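Local atomic coordinates of polymerase cofactor VP35 (Reston ebolavirus, PDB entry 3L2A), a protein that binds RNA and helps the virus evade the interferon response through its interferon inhibitory domain, besides acting as a polymerase cofactor in viral RNA synthesis. Residues 12-17 with 30-35. Sequence-based numbering, arbitrary orientation.
Sequences DLKEIM and QLVQVI
Both methyl groups of Val32 are used against Met17, and the two side chains run past one another, pointing opposite ways. Met17 CB lies 3.7 Å from Val32 CG2, and farther along the chain Met17 SD comes within 4.0 Å of Val32 CG1. Because CG of Met17 is anti to its carbonyl carbon (chi1 -68°) and the rest of the chain is extended, CE is carried on past the valine. The flexible, unbranched methionine can thus lie along a partner that is short and branched at CB.

Val32 CG1 serves a second neighbour, Lys14, whose CG is 3.9 Å away. The lysine chain lies roughly perpendicular to the valine: its inner methylenes supply apolar surface, while the extended chain carries NZ to the more open border, 4.4 Å from Gln33 CG. A side chain apolar near the backbone and charged at its end suits this partly exposed boundary.

The helix axes run nearly antiparallel, at 156°, and the CA atoms of Lys14 and Val32, the nearest pair across the two segments, come within 6.3 Å, a separation well suited to a short side chain such as valine. Helices 10-19 and 27-41 pair in this way within the helical part of the domain. Leu66 of helix 62-72 touches both Met17 and Val32, and Ile48 of helix 45-57 also meets Met17, whereas Leu31 and Val34 carry helix 27-41 onto Val114 of strand 113-118.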
ATOM      1  N   ASP A  12     -14.182  -3.622  -4.334  1.00 21.16           N
ATOM      2  CA  ASP A  12     -13.953  -4.914  -4.996  1.00 21.06           C
ATOM      3  C   ASP A  12     -12.477  -5.187  -5.276  1.00 18.61           C
ATOM      4  O   ASP A  12     -12.014  -6.342  -5.161  1.00 19.21           O
ATOM      5  CB  ASP A  12     -14.792  -5.031  -6.274  1.00 22.92           C
ATOM      6  CG  ASP A  12     -16.271  -5.237  -5.982  1.00 27.01           C
ATOM      7  OD1 ASP A  12     -16.655  -5.369  -4.787  1.00 28.60           O
ATOM      8  OD2 ASP A  12     -17.054  -5.293  -6.955  1.00 31.42           O
ATOM      9  N   LEU A  13     -11.721  -4.147  -5.638  1.00 16.89           N
ATOM     10  CA  LEU A  13     -10.275  -4.337  -5.826  1.00 16.02           C
ATOM     11  C   LEU A  13      -9.558  -4.718  -4.534  1.00 16.04           C
ATOM     12  O   LEU A  13      -8.704  -5.609  -4.532  1.00 15.77           O
ATOM     13  CB  LEU A  13      -9.638  -3.101  -6.479  1.00 16.88           C
ATOM     14  CG  LEU A  13      -8.181  -3.292  -6.859  1.00 15.44           C
ATOM     15  CD1 LEU A  13      -7.974  -4.430  -7.865  1.00 16.79           C
ATOM     16  CD2 LEU A  13      -7.707  -1.960  -7.422  1.00 19.36           C
ATOM     17  N   LYS A  14      -9.900  -4.044  -3.432  1.00 16.16           N
ATOM     18  CA  LYS A  14      -9.360  -4.392  -2.115  1.00 18.37           C
ATOM     19  C   LYS A  14      -9.634  -5.868  -1.818  1.00 19.07           C
ATOM     20  O   LYS A  14      -8.750  -6.602  -1.374  1.00 19.67           O
ATOM     21  CB  LYS A  14      -9.957  -3.493  -1.044  1.00 20.06           C
ATOM     22  CG  LYS A  14      -9.463  -3.836   0.365  1.00 24.43           C
ATOM     23  CD  LYS A  14     -10.219  -3.079   1.415  1.00 32.77           C
ATOM     24  CE  LYS A  14      -9.880  -3.611   2.791  1.00 37.48           C
ATOM     25  NZ  LYS A  14     -10.260  -2.627   3.846  1.00 45.50           N
ATOM     26  N   GLU A  15     -10.863  -6.316  -2.086  1.00 19.36           N
ATOM     27  CA  GLU A  15     -11.259  -7.685  -1.795  1.00 22.37           C
ATOM     28  C   GLU A  15     -10.461  -8.674  -2.613  1.00 20.56           C
ATOM     29  O   GLU A  15      -9.958  -9.658  -2.064  1.00 22.82           O
ATOM     30  CB  GLU A  15     -12.760  -7.858  -2.028  1.00 23.15           C
ATOM     31  CG  GLU A  15     -13.599  -7.147  -0.984  1.00 29.71           C
ATOM     32  CD  GLU A  15     -15.109  -7.264  -1.252  1.00 31.89           C
ATOM     33  OE1 GLU A  15     -15.488  -7.794  -2.323  1.00 39.23           O
ATOM     34  OE2 GLU A  15     -15.907  -6.837  -0.374  1.00 40.13           O
ATOM     35  N   ILE A  16     -10.293  -8.409  -3.912  1.00 18.83           N
ATOM     36  CA  ILE A  16      -9.438  -9.257  -4.763  1.00 20.11           C
ATOM     37  C   ILE A  16      -8.000  -9.336  -4.213  1.00 18.22           C
ATOM     38  O   ILE A  16      -7.386 -10.412  -4.159  1.00 20.01           O
ATOM     39  CB  ILE A  16      -9.394  -8.729  -6.223  1.00 19.81           C
ATOM     40  CG1 ILE A  16     -10.727  -9.034  -6.925  1.00 23.29           C
ATOM     41  CG2 ILE A  16      -8.222  -9.329  -7.012  1.00 22.56           C
ATOM     42  CD1 ILE A  16     -10.891  -8.329  -8.263  1.00 23.80           C
ATOM     43  N   MET A  17      -7.456  -8.187  -3.835  1.00 16.70           N
ATOM     44  CA  MET A  17      -6.058  -8.159  -3.368  1.00 16.60           C
ATOM     45  C   MET A  17      -5.926  -8.863  -2.010  1.00 17.63           C
ATOM     46  O   MET A  17      -4.949  -9.600  -1.764  1.00 19.94           O
ATOM     47  CB  MET A  17      -5.532  -6.722  -3.325  1.00 16.53           C
ATOM     48  CG  MET A  17      -5.390  -6.126  -4.725  1.00 15.99           C
ATOM     49  SD  MET A  17      -4.884  -4.411  -4.592  1.00 18.47           S
ATOM     50  CE  MET A  17      -4.347  -4.104  -6.285  1.00 18.38           C
ATOM     51  N   GLN A  30      -1.842  -3.147   4.502  1.00 16.93           N
ATOM     52  CA  GLN A  30      -1.831  -1.683   4.573  1.00 17.11           C
ATOM     53  C   GLN A  30      -1.552  -1.089   3.190  1.00 16.49           C
ATOM     54  O   GLN A  30      -2.203  -0.102   2.772  1.00 15.56           O
ATOM     55  CB  GLN A  30      -0.822  -1.169   5.603  1.00 18.75           C
ATOM     56  CG  GLN A  30      -0.890   0.333   5.785  1.00 24.35           C
ATOM     57  CD  GLN A  30      -2.224   0.807   6.329  1.00 30.74           C
ATOM     58  OE1 GLN A  30      -2.949   1.567   5.668  1.00 35.74           O
ATOM     59  NE2 GLN A  30      -2.567   0.352   7.523  1.00 31.80           N
ATOM     60  N   LEU A  31      -0.618  -1.710   2.461  1.00 14.80           N
ATOM     61  CA  LEU A  31      -0.313  -1.262   1.088  1.00 14.79           C
ATOM     62  C   LEU A  31      -1.504  -1.346   0.153  1.00 14.70           C
ATOM     63  O   LEU A  31      -1.707  -0.428  -0.640  1.00 13.49           O
ATOM     64  CB  LEU A  31       0.901  -2.001   0.523  1.00 15.15           C
ATOM     65  CG  LEU A  31       1.391  -1.510  -0.847  1.00 14.56           C
ATOM     66  CD1 LEU A  31       1.675   0.002  -0.940  1.00 16.13           C
ATOM     67  CD2 LEU A  31       2.584  -2.328  -1.258  1.00 14.49           C
ATOM     68  N   VAL A  32      -2.309  -2.412   0.259  1.00 13.47           N
ATOM     69  CA  VAL A  32      -3.533  -2.531  -0.559  1.00 13.63           C
ATOM     70  C   VAL A  32      -4.444  -1.337  -0.274  1.00 15.13           C
ATOM     71  O   VAL A  32      -4.972  -0.723  -1.183  1.00 14.77           O
ATOM     72  CB  VAL A  32      -4.250  -3.834  -0.233  1.00 13.48           C
ATOM     73  CG1 VAL A  32      -5.739  -3.838  -0.748  1.00 14.08           C
ATOM     74  CG2 VAL A  32      -3.462  -5.037  -0.813  1.00 14.95           C
ATOM     75  N   GLN A  33      -4.615  -1.004   1.011  1.00 15.17           N
ATOM     76  CA  GLN A  33      -5.477   0.143   1.352  1.00 16.90           C
ATOM     77  C   GLN A  33      -4.962   1.462   0.771  1.00 16.57           C
ATOM     78  O   GLN A  33      -5.749   2.277   0.259  1.00 17.51           O
ATOM     79  CB  GLN A  33      -5.616   0.257   2.863  1.00 18.08           C
ATOM     80  CG  GLN A  33      -6.213  -0.981   3.456  1.00 21.49           C
ATOM     81  CD  GLN A  33      -6.112  -0.983   4.965  1.00 27.56           C
ATOM     82  OE1 GLN A  33      -6.457   0.002   5.618  1.00 32.24           O
ATOM     83  NE2 GLN A  33      -5.655  -2.095   5.526  1.00 28.19           N
ATOM     84  N   VAL A  34      -3.651   1.651   0.846  1.00 15.35           N
ATOM     85  CA  VAL A  34      -2.989   2.867   0.363  1.00 15.60           C
ATOM     86  C   VAL A  34      -3.175   2.956  -1.150  1.00 15.23           C
ATOM     87  O   VAL A  34      -3.544   4.001  -1.675  1.00 15.58           O
ATOM     88  CB  VAL A  34      -1.491   2.869   0.745  1.00 15.76           C
ATOM     89  CG1 VAL A  34      -0.703   3.941  -0.047  1.00 17.18           C
ATOM     90  CG2 VAL A  34      -1.297   3.064   2.302  1.00 17.15           C
ATOM     91  N   ILE A  35      -2.943   1.841  -1.834  1.00 14.60           N
ATOM     92  CA  ILE A  35      -3.061   1.789  -3.317  1.00 15.00           C
ATOM     93  C   ILE A  35      -4.494   2.010  -3.728  1.00 15.45           C
ATOM     94  O   ILE A  35      -4.771   2.763  -4.680  1.00 15.78           O
ATOM     95  CB  ILE A  35      -2.547   0.425  -3.814  1.00 15.03           C
ATOM     96  CG1 ILE A  35      -1.006   0.410  -3.718  1.00 16.60           C
ATOM     97  CG2 ILE A  35      -3.039   0.101  -5.241  1.00 16.51           C
ATOM     98  CD1 ILE A  35      -0.378  -0.999  -4.044  1.00 17.34           C
TER